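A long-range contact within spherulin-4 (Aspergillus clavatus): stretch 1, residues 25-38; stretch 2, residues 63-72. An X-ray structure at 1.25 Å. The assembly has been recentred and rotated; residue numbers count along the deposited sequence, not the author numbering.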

ATOM      1  N   PRO A  25      -8.147  13.393  -7.407  1.00 14.45           N
ATOM      2  CA  PRO A  25      -7.868  13.796  -6.020  1.00 15.45           C
ATOM      3  C   PRO A  25      -6.525  13.288  -5.513  1.00 13.95           C
ATOM      4  O   PRO A  25      -5.937  13.905  -4.621  1.00 13.59           O
ATOM      5  CB  PRO A  25      -9.017  13.162  -5.233  1.00 16.45           C
ATOM      6  CG  PRO A  25     -10.128  13.047  -6.216  1.00 16.78           C
ATOM      7  CD  PRO A  25      -9.431  12.689  -7.513  1.00 15.61           C
ATOM      8  N   LEU A  26      -6.036  12.191  -6.076  1.00 12.39           N
ATOM      9  CA  LEU A  26      -4.719  11.698  -5.731  1.00 11.99           C
ATOM     10  C   LEU A  26      -3.655  12.528  -6.438  1.00 12.42           C
ATOM     11  O   LEU A  26      -2.675  12.970  -5.819  1.00 13.00           O
ATOM     12  CB  LEU A  26      -4.570  10.211  -6.077  1.00 11.75           C
ATOM     13  CG  LEU A  26      -3.155   9.652  -5.926  1.00 11.58           C
ATOM     14  CD1 LEU A  26      -2.642   9.778  -4.510  1.00 11.90           C
ATOM     15  CD2 LEU A  26      -3.125   8.204  -6.356  1.00 13.22           C
ATOM     16  N   GLU A  27      -3.828  12.769  -7.728  1.00 13.09           N
ATOM     17  CA  GLU A  27      -2.823  13.538  -8.427  1.00 13.92           C
ATOM     18  C   GLU A  27      -2.694  14.915  -7.807  1.00 15.12           C
ATOM     19  O   GLU A  27      -1.594  15.461  -7.719  1.00 15.72           O
ATOM     20  CB  GLU A  27      -3.123  13.643  -9.914  1.00 16.95           C
ATOM     21  CG  GLU A  27      -1.919  14.155 -10.687  1.00 19.91           C
ATOM     22  CD  GLU A  27      -2.152  14.253 -12.162  1.00 22.02           C
ATOM     23  OE1 GLU A  27      -3.215  13.798 -12.643  1.00 24.74           O
ATOM     24  OE2 GLU A  27      -1.263  14.798 -12.838  1.00 23.14           O
ATOM     25  N   ASP A  28      -3.816  15.480  -7.371  1.00 14.79           N
ATOM     26  CA  ASP A  28      -3.791  16.817  -6.793  1.00 17.19           C
ATOM     27  C   ASP A  28      -2.919  16.875  -5.538  1.00 15.50           C
ATOM     28  O   ASP A  28      -2.132  17.807  -5.386  1.00 16.93           O
ATOM     29  CB  ASP A  28      -5.201  17.304  -6.491  1.00 19.40           C
ATOM     30  CG  ASP A  28      -5.984  17.682  -7.755  1.00 30.17           C
ATOM     31  OD1 ASP A  28      -5.379  17.821  -8.839  1.00 31.34           O
ATOM     32  OD2 ASP A  28      -7.214  17.857  -7.653  1.00 32.99           O
ATOM     33  N   VAL A  29      -3.026  15.894  -4.650  1.00 13.28           N
ATOM     34  CA  VAL A  29      -2.206  15.932  -3.443  1.00 13.79           C
ATOM     35  C   VAL A  29      -0.752  15.537  -3.725  1.00 12.64           C
ATOM     36  O   VAL A  29       0.154  16.053  -3.072  1.00 13.94           O
ATOM     37  CB  VAL A  29      -2.792  15.084  -2.286  1.00 13.07           C
ATOM     38  CG1 VAL A  29      -4.166  15.595  -1.899  1.00 15.08           C
ATOM     39  CG2 VAL A  29      -2.842  13.598  -2.634  1.00 14.16           C
ATOM     40  N   ILE A  30      -0.519  14.672  -4.704  1.00 13.01           N
ATOM     41  CA  ILE A  30       0.843  14.335  -5.084  1.00 14.76           C
ATOM     42  C   ILE A  30       1.567  15.592  -5.574  1.00 15.47           C
ATOM     43  O   ILE A  30       2.722  15.836  -5.221  1.00 15.89           O
ATOM     44  CB  ILE A  30       0.878  13.260  -6.187  1.00 14.25           C
ATOM     45  CG1 ILE A  30       0.420  11.918  -5.624  1.00 14.16           C
ATOM     46  CG2 ILE A  30       2.282  13.140  -6.807  1.00 15.66           C
ATOM     47  CD1 ILE A  30       0.064  10.903  -6.714  1.00 16.70           C
ATOM     48  N   SER A  31       0.878  16.375  -6.397  1.00 15.51           N
ATOM     49  CA  SER A  31       1.426  17.598  -6.958  1.00 18.36           C
ATOM     50  C   SER A  31       1.597  18.684  -5.897  1.00 16.19           C
ATOM     51  O   SER A  31       2.580  19.431  -5.902  1.00 19.78           O
ATOM     52  CB  SER A  31       0.512  18.100  -8.082  1.00 18.28           C
ATOM     53  OG  SER A  31       1.026  19.299  -8.627  1.00 28.45           O
ATOM     54  N   LYS A  32       0.644  18.771  -4.973  1.00 16.96           N
ATOM     55  CA  LYS A  32       0.688  19.786  -3.928  1.00 18.78           C
ATOM     56  C   LYS A  32       1.798  19.518  -2.917  1.00 16.23           C
ATOM     57  O   LYS A  32       2.334  20.446  -2.318  1.00 17.24           O
ATOM     58  CB  LYS A  32      -0.662  19.852  -3.207  1.00 19.65           C
ATOM     59  CG  LYS A  32      -0.723  20.856  -2.075  1.00 22.67           C
ATOM     60  CD  LYS A  32      -2.067  20.847  -1.381  1.00 29.03           C
ATOM     61  CE  LYS A  32      -2.063  21.787  -0.189  1.00 37.02           C
ATOM     62  NZ  LYS A  32      -3.274  21.623   0.658  1.00 44.84           N
ATOM     63  N   HIS A  33       2.127  18.245  -2.714  1.00 15.32           N
ATOM     64  CA  HIS A  33       3.075  17.837  -1.667  1.00 15.68           C
ATOM     65  C   HIS A  33       4.220  17.006  -2.242  1.00 14.30           C
ATOM     66  O   HIS A  33       4.321  15.802  -1.987  1.00 14.22           O
ATOM     67  CB  HIS A  33       2.362  17.016  -0.602  1.00 14.63           C
ATOM     68  CG  HIS A  33       1.231  17.728   0.063  1.00 15.72           C
ATOM     69  ND1 HIS A  33       1.413  18.747   0.966  1.00 18.57           N
ATOM     70  CD2 HIS A  33      -0.107  17.539  -0.029  1.00 16.98           C
ATOM     71  CE1 HIS A  33       0.237  19.163   1.401  1.00 18.41           C
ATOM     72  NE2 HIS A  33      -0.701  18.435   0.820  1.00 18.12           N
ATOM     73  N   PRO A  34       5.104  17.649  -3.020  1.00 15.60           N
ATOM     74  CA  PRO A  34       6.215  16.900  -3.621  1.00 15.51           C
ATOM     75  C   PRO A  34       7.171  16.320  -2.584  1.00 16.22           C
ATOM     76  O   PRO A  34       7.911  15.399  -2.897  1.00 16.03           O
ATOM     77  CB  PRO A  34       6.926  17.951  -4.482  1.00 18.97           C
ATOM     78  CG  PRO A  34       6.529  19.265  -3.909  1.00 19.57           C
ATOM     79  CD  PRO A  34       5.123  19.070  -3.400  1.00 17.32           C
ATOM     80  N   ASP A  35       7.127  16.846  -1.365  1.00 16.50           N
ATOM     81  CA  ASP A  35       7.967  16.363  -0.274  1.00 16.18           C
ATOM     82  C   ASP A  35       7.421  15.106   0.414  1.00 15.15           C
ATOM     83  O   ASP A  35       8.118  14.500   1.212  1.00 18.70           O
ATOM     84  CB  ASP A  35       8.151  17.473   0.765  1.00 20.20           C
ATOM     85  CG  ASP A  35       6.833  17.950   1.347  1.00 27.63           C
ATOM     86  OD1 ASP A  35       5.893  18.217   0.568  1.00 22.53           O
ATOM     87  OD2 ASP A  35       6.727  18.048   2.588  1.00 38.16           O
ATOM     88  N   VAL A  36       6.178  14.736   0.133  1.00 13.57           N
ATOM     89  CA  VAL A  36       5.558  13.543   0.693  1.00 12.56           C
ATOM     90  C   VAL A  36       5.767  12.399  -0.273  1.00 11.51           C
ATOM     91  O   VAL A  36       5.628  12.572  -1.484  1.00 12.77           O
ATOM     92  CB  VAL A  36       4.048  13.760   0.940  1.00 13.61           C
ATOM     93  CG1 VAL A  36       3.357  12.461   1.331  1.00 14.91           C
ATOM     94  CG2 VAL A  36       3.864  14.793   2.017  1.00 15.16           C
ATOM     95  N   ASN A  37       6.142  11.235   0.245  1.00  9.88           N
ATOM     96  CA  ASN A  37       6.248  10.014  -0.559  1.00 10.69           C
ATOM     97  C   ASN A  37       4.968   9.215  -0.495  1.00 11.11           C
ATOM     98  O   ASN A  37       4.418   9.014   0.595  1.00 11.22           O
ATOM     99  CB  ASN A  37       7.424   9.180  -0.069  1.00 12.67           C
ATOM    100  CG  ASN A  37       8.737   9.883  -0.265  1.00 19.02           C
ATOM    101  OD1 ASN A  37       8.957  10.502  -1.304  1.00 17.80           O
ATOM    102  ND2 ASN A  37       9.606   9.814   0.728  1.00 25.77           N
ATOM    103  N   PHE A  38       4.518   8.771  -1.661  1.00  9.78           N
ATOM    104  CA  PHE A  38       3.270   8.043  -1.810  1.00  9.60           C
ATOM    105  C   PHE A  38       3.562   6.643  -2.318  1.00 10.96           C
ATOM    106  O   PHE A  38       4.247   6.470  -3.327  1.00 12.31           O
ATOM    107  CB  PHE A  38       2.351   8.741  -2.810  1.00 10.73           C
ATOM    108  CG  PHE A  38       1.856  10.094  -2.369  1.00 10.30           C
ATOM    109  CD1 PHE A  38       2.640  11.224  -2.521  1.00 10.73           C
ATOM    110  CD2 PHE A  38       0.604  10.242  -1.828  1.00 10.14           C
ATOM    111  CE1 PHE A  38       2.185  12.469  -2.129  1.00 11.47           C
ATOM    112  CE2 PHE A  38       0.151  11.488  -1.424  1.00 10.98           C
ATOM    113  CZ  PHE A  38       0.940  12.598  -1.589  1.00 12.11           C
ATOM    114  N   PRO A  63       0.599   5.852 -16.375  1.00 13.69           N
ATOM    115  CA  PRO A  63       1.802   6.642 -16.670  1.00 14.25           C
ATOM    116  C   PRO A  63       1.779   8.052 -16.089  1.00 15.46           C
ATOM    117  O   PRO A  63       2.841   8.604 -15.786  1.00 16.39           O
ATOM    118  CB  PRO A  63       1.822   6.676 -18.206  1.00 17.09           C
ATOM    119  CG  PRO A  63       1.129   5.441 -18.597  1.00 18.90           C
ATOM    120  CD  PRO A  63       0.013   5.295 -17.607  1.00 14.17           C
ATOM    121  N   LYS A  64       0.596   8.635 -15.941  1.00 14.49           N
ATOM    122  CA  LYS A  64       0.494   9.959 -15.336  1.00 15.75           C
ATOM    123  C   LYS A  64       0.974   9.943 -13.889  1.00 14.71           C
ATOM    124  O   LYS A  64       1.679  10.850 -13.452  1.00 16.81           O
ATOM    125  CB  LYS A  64      -0.936  10.489 -15.415  1.00 17.43           C
ATOM    126  CG  LYS A  64      -1.380  10.767 -16.840  1.00 20.02           C
ATOM    127  CD  LYS A  64      -2.892  10.894 -16.973  1.00 23.49           C
ATOM    128  CE  LYS A  64      -3.461  11.977 -16.082  1.00 25.36           C
ATOM    129  NZ  LYS A  64      -4.947  12.023 -16.177  1.00 25.38           N
ATOM    130  N   LEU A  65       0.597   8.911 -13.144  1.00 13.27           N
ATOM    131  CA  LEU A  65       1.058   8.805 -11.760  1.00 13.00           C
ATOM    132  C   LEU A  65       2.523   8.437 -11.707  1.00 13.38           C
ATOM    133  O   LEU A  65       3.268   8.954 -10.871  1.00 14.05           O
ATOM    134  CB  LEU A  65       0.254   7.770 -10.965  1.00 14.09           C
ATOM    135  CG  LEU A  65      -1.234   8.031 -10.754  1.00 14.38           C
ATOM    136  CD1 LEU A  65      -1.806   6.964  -9.852  1.00 13.25           C
ATOM    137  CD2 LEU A  65      -1.506   9.411 -10.177  1.00 18.70           C
ATOM    138  N   ALA A  66       2.937   7.530 -12.584  1.00 13.24           N
ATOM    139  CA  ALA A  66       4.318   7.059 -12.606  1.00 13.95           C
ATOM    140  C   ALA A  66       5.296   8.191 -12.910  1.00 15.78           C
ATOM    141  O   ALA A  66       6.462   8.113 -12.549  1.00 17.31           O
ATOM    142  CB  ALA A  66       4.478   5.948 -13.623  1.00 15.77           C
ATOM    143  N   SER A  67       4.821   9.246 -13.564  1.00 15.30           N
ATOM    144  CA  SER A  67       5.671  10.376 -13.919  1.00 17.07           C
ATOM    145  C   SER A  67       6.133  11.202 -12.719  1.00 16.83           C
ATOM    146  O   SER A  67       7.068  11.991 -12.840  1.00 19.24           O
ATOM    147  CB  SER A  67       4.941  11.283 -14.913  1.00 20.72           C
ATOM    148  OG  SER A  67       3.953  12.067 -14.270  1.00 28.05           O
ATOM    149  N   TYR A  68       5.478  11.049 -11.573  1.00 15.72           N
ATOM    150  CA  TYR A  68       5.851  11.811 -10.377  1.00 17.25           C
ATOM    151  C   TYR A  68       6.912  11.073  -9.588  1.00 14.60           C
ATOM    152  O   TYR A  68       6.744   9.904  -9.246  1.00 17.54           O
ATOM    153  CB  TYR A  68       4.628  12.026  -9.490  1.00 16.48           C
ATOM    154  CG  TYR A  68       3.638  13.004 -10.056  1.00 15.56           C
ATOM    155  CD1 TYR A  68       3.763  14.358  -9.810  1.00 18.55           C
ATOM    156  CD2 TYR A  68       2.574  12.573 -10.829  1.00 17.30           C
ATOM    157  CE1 TYR A  68       2.859  15.266 -10.324  1.00 20.64           C
ATOM    158  CE2 TYR A  68       1.666  13.472 -11.350  1.00 19.51           C
ATOM    159  CZ  TYR A  68       1.809  14.816 -11.095  1.00 19.26           C
ATOM    160  OH  TYR A  68       0.910  15.726 -11.611  1.00 22.59           O
ATOM    161  N   GLU A  69       7.991  11.768  -9.265  1.00 16.39           N
ATOM    162  CA  GLU A  69       9.130  11.143  -8.617  1.00 19.77           C
ATOM    163  C   GLU A  69       8.834  10.705  -7.186  1.00 17.43           C
ATOM    164  O   GLU A  69       9.514   9.829  -6.661  1.00 20.33           O
ATOM    165  CB  GLU A  69      10.321  12.101  -8.613  1.00 26.11           C
ATOM    166  N   ASN A  70       7.825  11.313  -6.565  1.00 15.58           N
ATOM    167  CA  ASN A  70       7.447  10.961  -5.191  1.00 13.12           C
ATOM    168  C   ASN A  70       6.370   9.903  -5.108  1.00 12.85           C
ATOM    169  O   ASN A  70       5.811   9.673  -4.036  1.00 13.62           O
ATOM    170  CB  ASN A  70       7.040  12.205  -4.384  1.00 14.48           C
ATOM    171  CG  ASN A  70       5.875  12.971  -4.997  1.00 13.49           C
ATOM    172  OD1 ASN A  70       5.728  13.037  -6.213  1.00 15.99           O
ATOM    173  ND2 ASN A  70       5.063  13.586  -4.148  1.00 14.11           N
ATOM    174  N   VAL A  71       6.100   9.237  -6.221  1.00 12.06           N
ATOM    175  CA  VAL A  71       5.157   8.130  -6.263  1.00 10.92           C
ATOM    176  C   VAL A  71       5.903   6.829  -6.497  1.00 11.43           C
ATOM    177  O   VAL A  71       6.792   6.757  -7.353  1.00 12.76           O
ATOM    178  CB  VAL A  71       4.163   8.319  -7.429  1.00 11.61           C
ATOM    179  CG1 VAL A  71       3.344   7.045  -7.719  1.00 11.61           C
ATOM    180  CG2 VAL A  71       3.245   9.499  -7.141  1.00 13.86           C
ATOM    181  N   ARG A  72       5.516   5.807  -5.756  1.00  9.76           N
ATOM    182  CA  ARG A  72       5.975   4.446  -6.010  1.00  9.92           C
ATOM    183  C   ARG A  72       4.770   3.566  -6.217  1.00 10.01           C
ATOM    184  O   ARG A  72       4.052   3.235  -5.265  1.00 10.15           O
ATOM    185  CB  ARG A  72       6.803   3.928  -4.837  1.00 12.74           C
ATOM    186  CG  ARG A  72       8.127   4.651  -4.643  1.00 20.72           C
ATOM    187  CD  ARG A  72       9.069   4.466  -5.838  1.00 28.23           C
ATOM    188  NE  ARG A  72      10.333   5.183  -5.647  1.00 33.11           N
ATOM    189  CZ  ARG A  72      10.539   6.446  -6.004  1.00 37.06           C
ATOM    190  NH1 ARG A  72      11.720   7.012  -5.782  1.00 33.60           N
ATOM    191  NH2 ARG A  72       9.574   7.147  -6.588  1.00 29.86           N
TER

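A useful principle of helix-strand packing is that two helix-to-strand units can be tied together at the joints, where a polar side chain bonds backbone carbonyls in the last turn of a helix and in the turn that follows it. Residues 25-38 and 63-72 of spherulin-4 illustrate it well. Each stretch runs from helix through a turn into a strand, and about 609 Å² of surface is buried between them.

Stretch 2 opens on its helix, which lies beside that of stretch 1, with the CA atoms of Glu27 and Leu65 7.0 Å apart. Lys64 points toward the neighbouring helix, but its charge stays at a distance from that of Glu27: OE1 of Glu27 and NZ of Lys64 are 4.3 Å apart, beyond a salt bridge. Leu65, one residue on, is buried, and its side chain makes apolar contacts across the interface, its CD1 meeting Leu26 CD2 at 3.9 Å and its CD2 meeting Ile30 CD1 at 4.1 Å.

As the chain leaves the helix, Tyr68 combines two kinds of chemistry. Its hydroxyl OH donates a short hydrogen bond to Glu27 OE2 (2.7 Å), near the plane of the ring, while one ring face receives Ile30. The CG2 methyl of Ile30 lies 3.9 Å from the centroid of the Tyr68 ring, 28° off the normal, a CH-pi contact. The phenol thus reaches a carboxylate with its polar end and covers an aliphatic side chain with its face.

Tyr68 also begins a type I turn ending at Val71, and within that turn sits Asn70, the residue most covered by the other stretch. Its amide is directed at the backbone where the first helix gives way to the turn from His33 to Val36. ND2 of Asn70 donates to Val36 O at 2.9 Å and, weakly, to Ile30 O at 3.4 Å, so one side-chain amide ties the last part of the helix to the far end of the turn. The same ND2 lies at the edge of the Phe38 ring, 3.7 Å from CE1.

From here the strands pair in parallel, Phe38 opposite Val71. Phe38 N donates to Asn70 O (2.9 Å), and Arg72 N donates to Phe38 O (2.8 Å); Phe38 therefore uses both its backbone polar groups on residues flanking Val71, the usual parallel pattern. Phe38 and Val71 send their side chains to the same face of the sheet, where Val71 CG2 packs against Ile30 CD1 at 3.5 Å, joining sheet to helix.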